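PDB 5F2V: GTP pyrophosphokinase YjbM from Bacillus subtilis PY79, which transfers pyrophosphate from ATP to GTP or GDP to make the alarmones (p)ppGpp, working as a highly cooperative homotetramer. Local coordinates for residues Arg12-Glu17 with Tyr123-Val128; Thr42-Pro47 with Met68-Gly73; Leu74-Gln79 with Val136-Arg141. All coordinates share one frame; numbering follows the deposited sequence.

All three contacts reach the same mixed five-stranded sheet. Interactions 2 and 3 share strand 72-78, which is flanked by strand 40-45 in one and by strand 130-142 in the other; their centres lie about 12 Å apart and both touch the bound ATP analogue. Interaction 1 packs helix 3-29 against strand 116-127, the next neighbour of 130-142, its centre about 13 Å from that of interaction 2 and about 18 Å from that of interaction 3. Val15 of the helix also touches Val45, Ala72 and Leu74. Along the chain, interaction 2 is nested inside the loop closed by interaction 1, interaction 3 follows interaction 2, and interactions 1 and 3 interleave. The helix thus backs a sheet whose other face binds nucleotide.

Interaction 1: Arg12-Glu17 with Tyr123-Val128; sequences RQAVEE and YPLQTV
Helix-on-sheet packing, with a buried polar pair beside it, joins Ala14, Gln13 and Glu17 of helix 3-29 to Tyr123 and Leu125 near the end of strand 116-127. The short axes come within 9.4 Å at 114°, and the CA atoms of Ala14 and Leu125 are the nearest pair. Ala14 CB sits obliquely by the Tyr123 ring, 3.8 Å from CD2. Leu125 sends its CD1 branch to the helix, where it meets Gln13 CG at 3.6 Å and lies beside the Glu17 carboxylate. With CG anti to the backbone N (chi1 -179°), the Tyr123 ring points steeply across the helix, and its hydroxyl is modelled as hydrogen-bonded to Glu17 OE1, which lies at the ring edge; the separation is too short to be taken literally. The carboxylate is turned 73° from the ring. Its other oxygen, OE2, accepts from Gln13 NE2 at 2.6 Å on the anti lone pair. Tyr123 OH also bonds Lys21 of its own chain, an allosteric-ligand residue, and Gln13 NE2 bonds Val20 O of a neighbouring subunit. Glu17 is thus held firmly through OE2, while Lys21 of the neighbouring subunit, a long, weak ion-pair partner of OE1, would tend to favour its charged form.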
loop_
_atom_site.group_PDB
_atom_site.type_symbol
_atom_site.label_atom_id
_atom_site.label_comp_id
_atom_site.label_asym_id
_atom_site.label_seq_id
_atom_site.Cartn_x
_atom_site.Cartn_y
_atom_site.Cartn_z
ATOM N N ARG C 12 1.168 -6.090 15.600
ATOM C CA ARG C 12 1.092 -5.635 14.204
ATOM C C ARG C 12 0.100 -4.493 14.034
ATOM O O ARG C 12 0.371 -3.513 13.333
ATOM C CB ARG C 12 0.664 -6.743 13.232
ATOM C CG ARG C 12 1.305 -8.053 13.426
ATOM C CD ARG C 12 1.514 -8.750 12.108
ATOM N NE ARG C 12 2.536 -9.752 12.321
ATOM C CZ ARG C 12 2.320 -10.897 12.958
ATOM N NH1 ARG C 12 1.100 -11.204 13.405
ATOM N NH2 ARG C 12 3.323 -11.747 13.138
ATOM N N GLN C 13 -1.079 -4.649 14.624
ATOM C CA GLN C 13 -2.171 -3.750 14.298
ATOM C C GLN C 13 -1.816 -2.334 14.732
ATOM O O GLN C 13 -1.972 -1.376 13.956
ATOM C CB GLN C 13 -3.477 -4.212 14.951
ATOM C CG GLN C 13 -4.663 -3.277 14.692
ATOM C CD GLN C 13 -4.936 -3.035 13.209
ATOM O OE1 GLN C 13 -4.468 -3.780 12.341
ATOM N NE2 GLN C 13 -5.686 -1.974 12.913
ATOM N N ALA C 14 -1.326 -2.209 15.964
ATOM C CA ALA C 14 -0.888 -0.924 16.478
ATOM C C ALA C 14 0.223 -0.343 15.605
ATOM O O ALA C 14 0.276 0.861 15.362
ATOM C CB ALA C 14 -0.424 -1.068 17.917
ATOM N N VAL C 15 1.107 -1.200 15.118
ATOM C CA VAL C 15 2.138 -0.740 14.201
ATOM C C VAL C 15 1.510 -0.146 12.953
ATOM O O VAL C 15 1.889 0.953 12.541
ATOM C CB VAL C 15 3.104 -1.865 13.784
ATOM C CG1 VAL C 15 4.023 -1.366 12.703
ATOM C CG2 VAL C 15 3.900 -2.373 14.975
ATOM N N GLU C 16 0.563 -0.878 12.354
ATOM C CA GLU C 16 -0.041 -0.466 11.081
ATOM C C GLU C 16 -0.755 0.859 11.256
ATOM O O GLU C 16 -0.763 1.679 10.347
ATOM C CB GLU C 16 -1.019 -1.510 10.537
ATOM C CG GLU C 16 -0.409 -2.742 9.853
ATOM C CD GLU C 16 0.732 -2.434 8.857
ATOM O OE1 GLU C 16 0.560 -1.596 7.940
ATOM O OE2 GLU C 16 1.815 -3.060 8.996
ATOM N N GLU C 17 -1.334 1.076 12.433
ATOM C CA GLU C 17 -2.068 2.301 12.704
ATOM C C GLU C 17 -1.163 3.496 12.966
ATOM O O GLU C 17 -1.401 4.579 12.432
ATOM C CB GLU C 17 -3.014 2.105 13.896
ATOM C CG GLU C 17 -4.118 1.140 13.596
ATOM C CD GLU C 17 -5.047 0.877 14.767
ATOM O OE1 GLU C 17 -5.170 1.749 15.664
ATOM O OE2 GLU C 17 -5.642 -0.224 14.777
ATOM N N TYR C 123 -0.241 2.906 23.676
ATOM C CA TYR C 123 -1.262 3.111 22.643
ATOM C C TYR C 123 -2.516 2.263 22.924
ATOM O O TYR C 123 -2.406 1.052 23.118
ATOM C CB TYR C 123 -0.674 2.788 21.263
ATOM C CG TYR C 123 -1.615 2.967 20.093
ATOM C CD1 TYR C 123 -1.912 4.229 19.602
ATOM C CD2 TYR C 123 -2.182 1.868 19.455
ATOM C CE1 TYR C 123 -2.776 4.403 18.518
ATOM C CE2 TYR C 123 -3.050 2.031 18.375
ATOM C CZ TYR C 123 -3.341 3.303 17.913
ATOM O OH TYR C 123 -4.181 3.475 16.835
ATOM N N PRO C 124 -3.704 2.906 22.970
ATOM C CA PRO C 124 -4.959 2.253 23.354
ATOM C C PRO C 124 -5.642 1.597 22.168
ATOM O O PRO C 124 -6.410 2.229 21.449
ATOM C CB PRO C 124 -5.792 3.413 23.889
ATOM C CG PRO C 124 -5.370 4.554 23.054
ATOM C CD PRO C 124 -3.900 4.350 22.751
ATOM N N LEU C 125 -5.352 0.325 21.962
ATOM C CA LEU C 125 -5.790 -0.358 20.758
ATOM C C LEU C 125 -7.193 -0.887 20.945
ATOM O O LEU C 125 -7.480 -1.553 21.938
ATOM C CB LEU C 125 -4.825 -1.492 20.423
ATOM C CG LEU C 125 -5.068 -2.396 19.215
ATOM C CD1 LEU C 125 -4.614 -1.727 17.919
ATOM C CD2 LEU C 125 -4.346 -3.737 19.425
ATOM N N GLN C 126 -8.074 -0.592 19.998
ATOM C CA GLN C 126 -9.425 -1.141 20.058
ATOM C C GLN C 126 -9.438 -2.594 19.561
ATOM O O GLN C 126 -9.143 -2.873 18.405
ATOM C CB GLN C 126 -10.402 -0.275 19.254
ATOM C CG GLN C 126 -10.481 1.174 19.720
ATOM C CD GLN C 126 -10.693 1.276 21.208
ATOM O OE1 GLN C 126 -11.787 1.007 21.720
ATOM N NE2 GLN C 126 -9.642 1.642 21.922
ATOM N N THR C 127 -9.757 -3.509 20.472
ATOM C CA THR C 127 -9.877 -4.936 20.183
ATOM C C THR C 127 -11.337 -5.340 20.036
ATOM O O THR C 127 -12.237 -4.629 20.500
ATOM C CB THR C 127 -9.254 -5.791 21.302
ATOM O OG1 THR C 127 -7.904 -5.378 21.510
ATOM C CG2 THR C 127 -9.277 -7.283 20.950
ATOM N N VAL C 128 -11.571 -6.480 19.394
ATOM C CA VAL C 128 -12.883 -7.105 19.440
ATOM C C VAL C 128 -13.250 -7.316 20.908
ATOM O O VAL C 128 -14.408 -7.169 21.300
ATOM C CB VAL C 128 -12.912 -8.451 18.686
ATOM C CG1 VAL C 128 -12.735 -8.239 17.178
ATOM C CG2 VAL C 128 -11.842 -9.390 19.244
#

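Interaction 2: Thr42-Pro47 with Met68-Gly73. With APC (diphosphomethylphosphonic acid adenosyl ester), chain Q.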
loop_
_atom_site.group_PDB
_atom_site.type_symbol
_atom_site.label_atom_id
_atom_site.label_comp_id
_atom_site.label_asym_id
_atom_site.label_seq_id
_atom_site.Cartn_x
_atom_site.Cartn_y
_atom_site.Cartn_z
ATOM N N THR C 42 8.982 4.062 9.108
ATOM C CA THR C 42 8.944 2.614 8.969
ATOM C C THR C 42 8.537 2.020 10.289
ATOM O O THR C 42 8.545 2.705 11.310
ATOM C CB THR C 42 10.292 2.011 8.569
ATOM O OG1 THR C 42 11.229 2.204 9.635
ATOM C CG2 THR C 42 10.812 2.660 7.315
ATOM N N GLY C 43 8.199 0.740 10.272
ATOM C CA GLY C 43 7.773 0.064 11.474
ATOM C C GLY C 43 8.174 -1.380 11.374
ATOM O O GLY C 43 8.489 -1.880 10.294
ATOM N N ARG C 44 8.164 -2.067 12.504
ATOM C CA ARG C 44 8.449 -3.483 12.487
ATOM C C ARG C 44 7.958 -4.148 13.778
ATOM O O ARG C 44 7.925 -3.508 14.840
ATOM C CB ARG C 44 9.946 -3.685 12.259
ATOM C CG ARG C 44 10.649 -4.548 13.262
ATOM C CD ARG C 44 10.848 -3.777 14.504
ATOM N NE ARG C 44 11.766 -4.426 15.403
ATOM C CZ ARG C 44 11.696 -4.327 16.724
ATOM N NH1 ARG C 44 10.715 -3.643 17.288
ATOM N NH2 ARG C 44 12.604 -4.936 17.480
ATOM N N VAL C 45 7.552 -5.415 13.680
ATOM C CA VAL C 45 7.280 -6.193 14.878
ATOM C C VAL C 45 8.492 -7.066 15.195
ATOM O O VAL C 45 8.948 -7.857 14.375
ATOM C CB VAL C 45 6.015 -7.074 14.767
ATOM C CG1 VAL C 45 5.865 -7.917 16.034
ATOM C CG2 VAL C 45 4.776 -6.209 14.548
ATOM N N LYS C 46 9.014 -6.888 16.398
ATOM C CA LYS C 46 10.166 -7.622 16.871
ATOM C C LYS C 46 9.970 -9.111 16.609
ATOM O O LYS C 46 8.898 -9.642 16.862
ATOM C CB LYS C 46 10.375 -7.319 18.363
ATOM C CG LYS C 46 11.636 -7.860 18.957
ATOM C CD LYS C 46 11.894 -7.204 20.293
ATOM C CE LYS C 46 13.381 -7.161 20.613
ATOM N NZ LYS C 46 14.091 -6.183 19.757
ATOM N N PRO C 47 10.992 -9.782 16.050
ATOM C CA PRO C 47 10.924 -11.236 15.841
ATOM C C PRO C 47 10.980 -12.027 17.147
ATOM O O PRO C 47 11.541 -11.577 18.150
ATOM C CB PRO C 47 12.163 -11.532 14.990
ATOM C CG PRO C 47 12.539 -10.242 14.391
ATOM C CD PRO C 47 12.179 -9.198 15.408
ATOM N N MET C 68 8.135 -5.433 27.838
ATOM C CA MET C 68 9.155 -5.134 26.841
ATOM C C MET C 68 8.638 -3.955 26.063
ATOM O O MET C 68 7.448 -3.891 25.782
ATOM C CB MET C 68 9.432 -6.333 25.941
ATOM C CG MET C 68 10.627 -6.150 25.044
ATOM S SD MET C 68 11.147 -7.652 24.182
ATOM C CE MET C 68 11.611 -8.707 25.552
ATOM N N GLN C 69 9.507 -3.004 25.742
ATOM C CA GLN C 69 9.034 -1.709 25.285
ATOM C C GLN C 69 9.142 -1.553 23.783
ATOM O O GLN C 69 8.725 -0.535 23.230
ATOM C CB GLN C 69 9.792 -0.583 25.990
ATOM C CG GLN C 69 9.695 -0.636 27.505
ATOM C CD GLN C 69 10.449 0.487 28.181
ATOM O OE1 GLN C 69 10.896 1.420 27.523
ATOM N NE2 GLN C 69 10.602 0.402 29.503
ATOM N N ASP C 70 9.656 -2.569 23.103
ATOM C CA ASP C 70 9.928 -2.416 21.672
ATOM C C ASP C 70 9.470 -3.605 20.835
ATOM O O ASP C 70 9.984 -3.831 19.748
ATOM C CB ASP C 70 11.420 -2.183 21.456
ATOM C CG ASP C 70 12.209 -3.461 21.536
ATOM O OD1 ASP C 70 12.254 -4.056 22.628
ATOM O OD2 ASP C 70 12.770 -3.892 20.501
ATOM N N ILE C 71 8.508 -4.372 21.336
ATOM C CA ILE C 71 7.920 -5.436 20.525
ATOM C C ILE C 71 7.278 -4.831 19.285
ATOM O O ILE C 71 7.251 -5.420 18.216
ATOM C CB ILE C 71 6.890 -6.224 21.294
ATOM C CG1 ILE C 71 7.524 -6.826 22.540
ATOM C CG2 ILE C 71 6.335 -7.327 20.420
ATOM C CD1 ILE C 71 6.602 -7.742 23.286
ATOM N N ALA C 72 6.771 -3.627 19.454
ATOM C CA ALA C 72 6.218 -2.863 18.372
ATOM C C ALA C 72 7.111 -1.672 18.195
ATOM O O ALA C 72 7.314 -0.909 19.135
ATOM C CB ALA C 72 4.777 -2.424 18.691
ATOM N N GLY C 73 7.651 -1.489 17.003
ATOM C CA GLY C 73 8.531 -0.365 16.818
ATOM C C GLY C 73 8.174 0.450 15.608
ATOM O O GLY C 73 7.763 -0.097 14.586
HETATM P PG APC Q . 17.423 -4.551 21.050
HETATM O O1G APC Q . 16.743 -4.382 22.350
HETATM O O2G APC Q . 18.808 -4.977 21.368
HETATM O O3G APC Q . 16.665 -5.700 20.503
HETATM P PB APC Q . 15.878 -2.620 19.873
HETATM O O1B APC Q . 15.973 -1.098 19.819
HETATM O O2B APC Q . 14.985 -2.998 21.044
HETATM O O3B APC Q . 17.346 -3.245 20.152
HETATM P PA APC Q . 16.375 -4.352 17.414
HETATM O O1A APC Q . 17.172 -3.368 16.579
HETATM O O2A APC Q . 17.479 -4.742 18.319
HETATM C C3A APC Q . 15.258 -3.179 18.260
HETATM O "O5'" APC Q . 15.562 -5.650 16.662
HETATM C "C5'" APC Q . 15.818 -6.255 15.372
HETATM C "C4'" APC Q . 15.466 -5.563 14.014
HETATM O "O4'" APC Q . 14.350 -4.598 14.008
HETATM C "C3'" APC Q . 16.488 -4.716 13.292
HETATM O "O3'" APC Q . 16.443 -4.918 11.847
HETATM C "C2'" APC Q . 16.162 -3.285 13.409
HETATM O "O2'" APC Q . 16.700 -2.498 12.310
HETATM C "C1'" APC Q . 14.695 -3.300 13.370
HETATM N N9 APC Q . 14.091 -2.303 14.173
HETATM C C8 APC Q . 14.288 -2.390 15.449
HETATM N N7 APC Q . 13.621 -1.410 16.150
HETATM C C5 APC Q . 12.921 -0.679 15.100
HETATM C C6 APC Q . 12.043 0.428 15.083
HETATM N N6 APC Q . 11.674 1.123 16.274
HETATM N N1 APC Q . 11.579 0.821 13.895
HETATM C C2 APC Q . 11.932 0.201 12.760
HETATM N N3 APC Q . 12.754 -0.864 12.684
HETATM C C4 APC Q . 13.266 -1.324 13.832
#
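Strands 40-45 and 72-78 run antiparallel here, Arg44 and Gly73 forming a hydrogen-bonded pair (Arg44 N to Gly73 O 2.9 Å, Gly73 N to Arg44 O 3.0 Å) and Val45 and Ala72 the adjoining non-hydrogen-bonded pair, after which Lys46 N bonds Ile71 O. Arg44 bends at chi2 (-76°) and brings its guanidinium edge against Asp70. NH1 donates in the guanidinium plane to the backbone oxygen of Asp70, and NH2 bridges to Asp70 OD2 at 3.2 Å, gripping that residue with two nitrogens end-on. Lys46 NZ reaches the same OD2 at 2.7 Å, on its syn lone pair, so one carboxylate oxygen holds both cations. This salt-bridge network lines the nucleotide pocket of the RelA/SpoT synthetase fold, a member of the nucleotidyltransferase clan. Across one guanidinium face of Arg44 lies C8 of the adenine, while NE donates to the ribose O4' at 2.9 Å and NH2 to O5'. Lys46 NZ, carried out along an extended chain and bent only at its end, bonds the gamma-phosphate oxygen O3G at 2.7 Å. Asp70 is a known magnesium-binding residue; here its nearest side-chain atom is about 3 Å from the ion, and its OD1 pairs with Lys54. Gly73 brings backbone alone to the adenine, its CA 3.5 Å from N6.

Interaction 3: Leu74-Gln79 with Val136-Arg141; sequences LRIMCQ and VEIQIR. With MG (magnesium ion), chain R; APC (diphosphomethylphosphonic acid adenosyl ester), chain Q.
Arg75 and Arg141 stack flat, guanidinium on guanidinium, on the nucleotide-facing side of two parallel strands, 72-78 and 130-142, at the middle of the RelA/SpoT synthetase sheet. The two planes lie 9° apart with centres 3.6 Å from each other. Adenine covers the opposite face of Arg75, its N3 offset toward the rim, so this cation is sandwiched between base and arginine. Arg75 starts extended, with CG anti to the backbone N (chi1 -176°), then bends at chi3, which sets its NE side against the amide of Gln139. Those two groups are nearly coplanar (8°); OE1 of Gln139 accepts from NE and, weakly, from NH2, and this edge-on grip would limit the rotation of the guanidinium. Arg141, meanwhile, is secured through NH1 to Asn146, a residue of the allosteric site. Leu74, Ile76, Ile138 and Ile140 fill the other face of the sheet; CD1 of Ile76 meets CG2 of Ile138 at 3.8 Å, and helices 3-29 and 81-93 pack against this face. Parallel ladder bonds, such as Leu74 N to Glu137 O at 2.9 Å, hold the register. Leu74 O also takes a hydrogen bond from adenine N6, at 3.1 Å. Glu137, the inferred proton acceptor, reaches out extended to the magnesium ion, which OE2 binds at 2.5 Å alongside O1B and O2B of the nucleotide and two waters.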
loop_
_atom_site.group_PDB
_atom_site.type_symbol
_atom_site.label_atom_id
_atom_site.label_comp_id
_atom_site.label_asym_id
_atom_site.label_seq_id
_atom_site.Cartn_x
_atom_site.Cartn_y
_atom_site.Cartn_z
ATOM N N LEU C 74 8.321 1.762 15.732
ATOM C CA LEU C 74 8.315 2.639 14.580
ATOM C C LEU C 74 9.593 3.481 14.545
ATOM O O LEU C 74 10.217 3.741 15.568
ATOM C CB LEU C 74 7.084 3.538 14.581
ATOM C CG LEU C 74 5.792 2.950 14.011
ATOM C CD1 LEU C 74 5.044 2.201 15.092
ATOM C CD2 LEU C 74 4.939 4.058 13.418
ATOM N N ARG C 75 9.981 3.898 13.351
ATOM C CA ARG C 75 11.177 4.699 13.185
ATOM C C ARG C 75 10.873 5.880 12.280
ATOM O O ARG C 75 10.491 5.710 11.127
ATOM C CB ARG C 75 12.314 3.862 12.615
ATOM C CG ARG C 75 13.633 4.617 12.504
ATOM C CD ARG C 75 14.786 3.705 12.098
ATOM N NE ARG C 75 15.045 2.677 13.102
ATOM C CZ ARG C 75 15.456 1.460 12.794
ATOM N NH1 ARG C 75 15.642 1.149 11.522
ATOM N NH2 ARG C 75 15.672 0.556 13.741
ATOM N N ILE C 76 11.022 7.076 12.831
ATOM C CA ILE C 76 10.757 8.315 12.119
ATOM C C ILE C 76 12.100 8.912 11.693
ATOM O O ILE C 76 13.004 9.063 12.520
ATOM C CB ILE C 76 9.959 9.298 13.011
ATOM C CG1 ILE C 76 8.572 8.721 13.329
ATOM C CG2 ILE C 76 9.846 10.657 12.356
ATOM C CD1 ILE C 76 7.688 9.620 14.199
ATOM N N MET C 77 12.242 9.225 10.408
ATOM C CA MET C 77 13.508 9.742 9.874
ATOM C C MET C 77 13.397 11.205 9.424
ATOM O O MET C 77 12.388 11.601 8.813
ATOM C CB MET C 77 13.983 8.878 8.710
ATOM C CG MET C 77 15.281 8.132 8.959
ATOM S SD MET C 77 15.075 6.529 9.754
ATOM C CE MET C 77 14.088 5.663 8.547
ATOM N N CYS C 78 14.419 12.009 9.741
ATOM C CA CYS C 78 14.426 13.426 9.368
ATOM C C CYS C 78 15.725 13.847 8.731
ATOM O O CYS C 78 16.763 13.224 8.947
ATOM C CB CYS C 78 14.179 14.336 10.567
ATOM S SG CYS C 78 13.621 13.551 12.094
ATOM N N GLN C 79 15.665 14.924 7.953
ATOM C CA GLN C 79 16.855 15.481 7.319
ATOM C C GLN C 79 17.778 16.070 8.370
ATOM O O GLN C 79 18.976 15.796 8.374
ATOM C CB GLN C 79 16.476 16.545 6.289
ATOM C CG GLN C 79 15.994 15.974 4.961
ATOM C CD GLN C 79 15.276 17.002 4.102
ATOM O OE1 GLN C 79 14.911 18.078 4.575
ATOM N NE2 GLN C 79 15.055 16.667 2.834
ATOM N N VAL C 136 4.587 0.928 22.514
ATOM C CA VAL C 136 5.166 1.126 21.201
ATOM C C VAL C 136 6.372 2.027 21.315
ATOM O O VAL C 136 6.252 3.146 21.819
ATOM C CB VAL C 136 4.181 1.749 20.217
ATOM C CG1 VAL C 136 4.890 2.027 18.892
ATOM C CG2 VAL C 136 2.962 0.842 20.021
ATOM N N GLU C 137 7.526 1.551 20.852
ATOM C CA GLU C 137 8.724 2.383 20.826
ATOM C C GLU C 137 8.822 3.153 19.517
ATOM O O GLU C 137 8.763 2.572 18.440
ATOM C CB GLU C 137 9.984 1.540 21.028
ATOM C CG GLU C 137 11.261 2.364 21.113
ATOM C CD GLU C 137 12.489 1.568 20.737
ATOM O OE1 GLU C 137 12.707 1.393 19.522
ATOM O OE2 GLU C 137 13.239 1.118 21.640
ATOM N N ILE C 138 8.985 4.466 19.616
ATOM C CA ILE C 138 9.142 5.317 18.441
ATOM C C ILE C 138 10.535 5.929 18.376
ATOM O O ILE C 138 10.839 6.895 19.082
ATOM C CB ILE C 138 8.122 6.456 18.421
ATOM C CG1 ILE C 138 6.714 5.891 18.301
ATOM C CG2 ILE C 138 8.390 7.400 17.257
ATOM C CD1 ILE C 138 5.673 6.950 18.336
ATOM N N GLN C 139 11.375 5.375 17.511
ATOM C CA GLN C 139 12.690 5.937 17.286
ATOM C C GLN C 139 12.631 7.227 16.463
ATOM O O GLN C 139 11.720 7.428 15.683
ATOM C CB GLN C 139 13.582 4.903 16.602
ATOM C CG GLN C 139 14.009 3.778 17.529
ATOM C CD GLN C 139 14.648 2.634 16.783
ATOM O OE1 GLN C 139 14.851 2.690 15.564
ATOM N NE2 GLN C 139 14.972 1.582 17.507
ATOM N N ILE C 140 13.601 8.107 16.663
ATOM C CA ILE C 140 13.762 9.291 15.830
ATOM C C ILE C 140 15.255 9.507 15.492
ATOM O O ILE C 140 16.082 9.743 16.373
ATOM C CB ILE C 140 13.186 10.527 16.517
ATOM C CG1 ILE C 140 11.877 10.171 17.208
ATOM C CG2 ILE C 140 12.967 11.651 15.519
ATOM C CD1 ILE C 140 11.251 11.356 17.890
ATOM N N ARG C 141 15.577 9.399 14.203
ATOM C CA ARG C 141 16.948 9.400 13.704
ATOM C C ARG C 141 17.088 10.378 12.550
ATOM O O ARG C 141 16.107 10.700 11.876
ATOM C CB ARG C 141 17.332 8.014 13.219
ATOM C CG ARG C 141 17.173 6.933 14.239
ATOM C CD ARG C 141 17.280 5.598 13.566
ATOM N NE ARG C 141 17.596 4.555 14.523
ATOM C CZ ARG C 141 18.194 3.411 14.194
ATOM N NH1 ARG C 141 18.539 3.160 12.926
ATOM N NH2 ARG C 141 18.457 2.511 15.134
HETATM MG MG MG R . 14.052 -1.099 20.739
HETATM P PG APC Q . 17.423 -4.551 21.050
HETATM O O1G APC Q . 16.743 -4.382 22.350
HETATM O O2G APC Q . 18.808 -4.977 21.368
HETATM O O3G APC Q . 16.665 -5.700 20.503
HETATM P PB APC Q . 15.878 -2.620 19.873
HETATM O O1B APC Q . 15.973 -1.098 19.819
HETATM O O2B APC Q . 14.985 -2.998 21.044
HETATM O O3B APC Q . 17.346 -3.245 20.152
HETATM P PA APC Q . 16.375 -4.352 17.414
HETATM O O1A APC Q . 17.172 -3.368 16.579
HETATM O O2A APC Q . 17.479 -4.742 18.319
HETATM C C3A APC Q . 15.258 -3.179 18.260
HETATM O "O5'" APC Q . 15.562 -5.650 16.662
HETATM C "C5'" APC Q . 15.818 -6.255 15.372
HETATM C "C4'" APC Q . 15.466 -5.563 14.014
HETATM O "O4'" APC Q . 14.350 -4.598 14.008
HETATM C "C3'" APC Q . 16.488 -4.716 13.292
HETATM O "O3'" APC Q . 16.443 -4.918 11.847
HETATM C "C2'" APC Q . 16.162 -3.285 13.409
HETATM O "O2'" APC Q . 16.700 -2.498 12.310
HETATM C "C1'" APC Q . 14.695 -3.300 13.370
HETATM N N9 APC Q . 14.091 -2.303 14.173
HETATM C C8 APC Q . 14.288 -2.390 15.449
HETATM N N7 APC Q . 13.621 -1.410 16.150
HETATM C C5 APC Q . 12.921 -0.679 15.100
HETATM C C6 APC Q . 12.043 0.428 15.083
HETATM N N6 APC Q . 11.674 1.123 16.274
HETATM N N1 APC Q . 11.579 0.821 13.895
HETATM C C2 APC Q . 11.932 0.201 12.760
HETATM N N3 APC Q . 12.754 -0.864 12.684
HETATM C C4 APC Q . 13.266 -1.324 13.832
HETATM O O HOH W 1 13.642 -0.687 18.582
HETATM O O HOH W 2 14.613 -1.108 22.999
#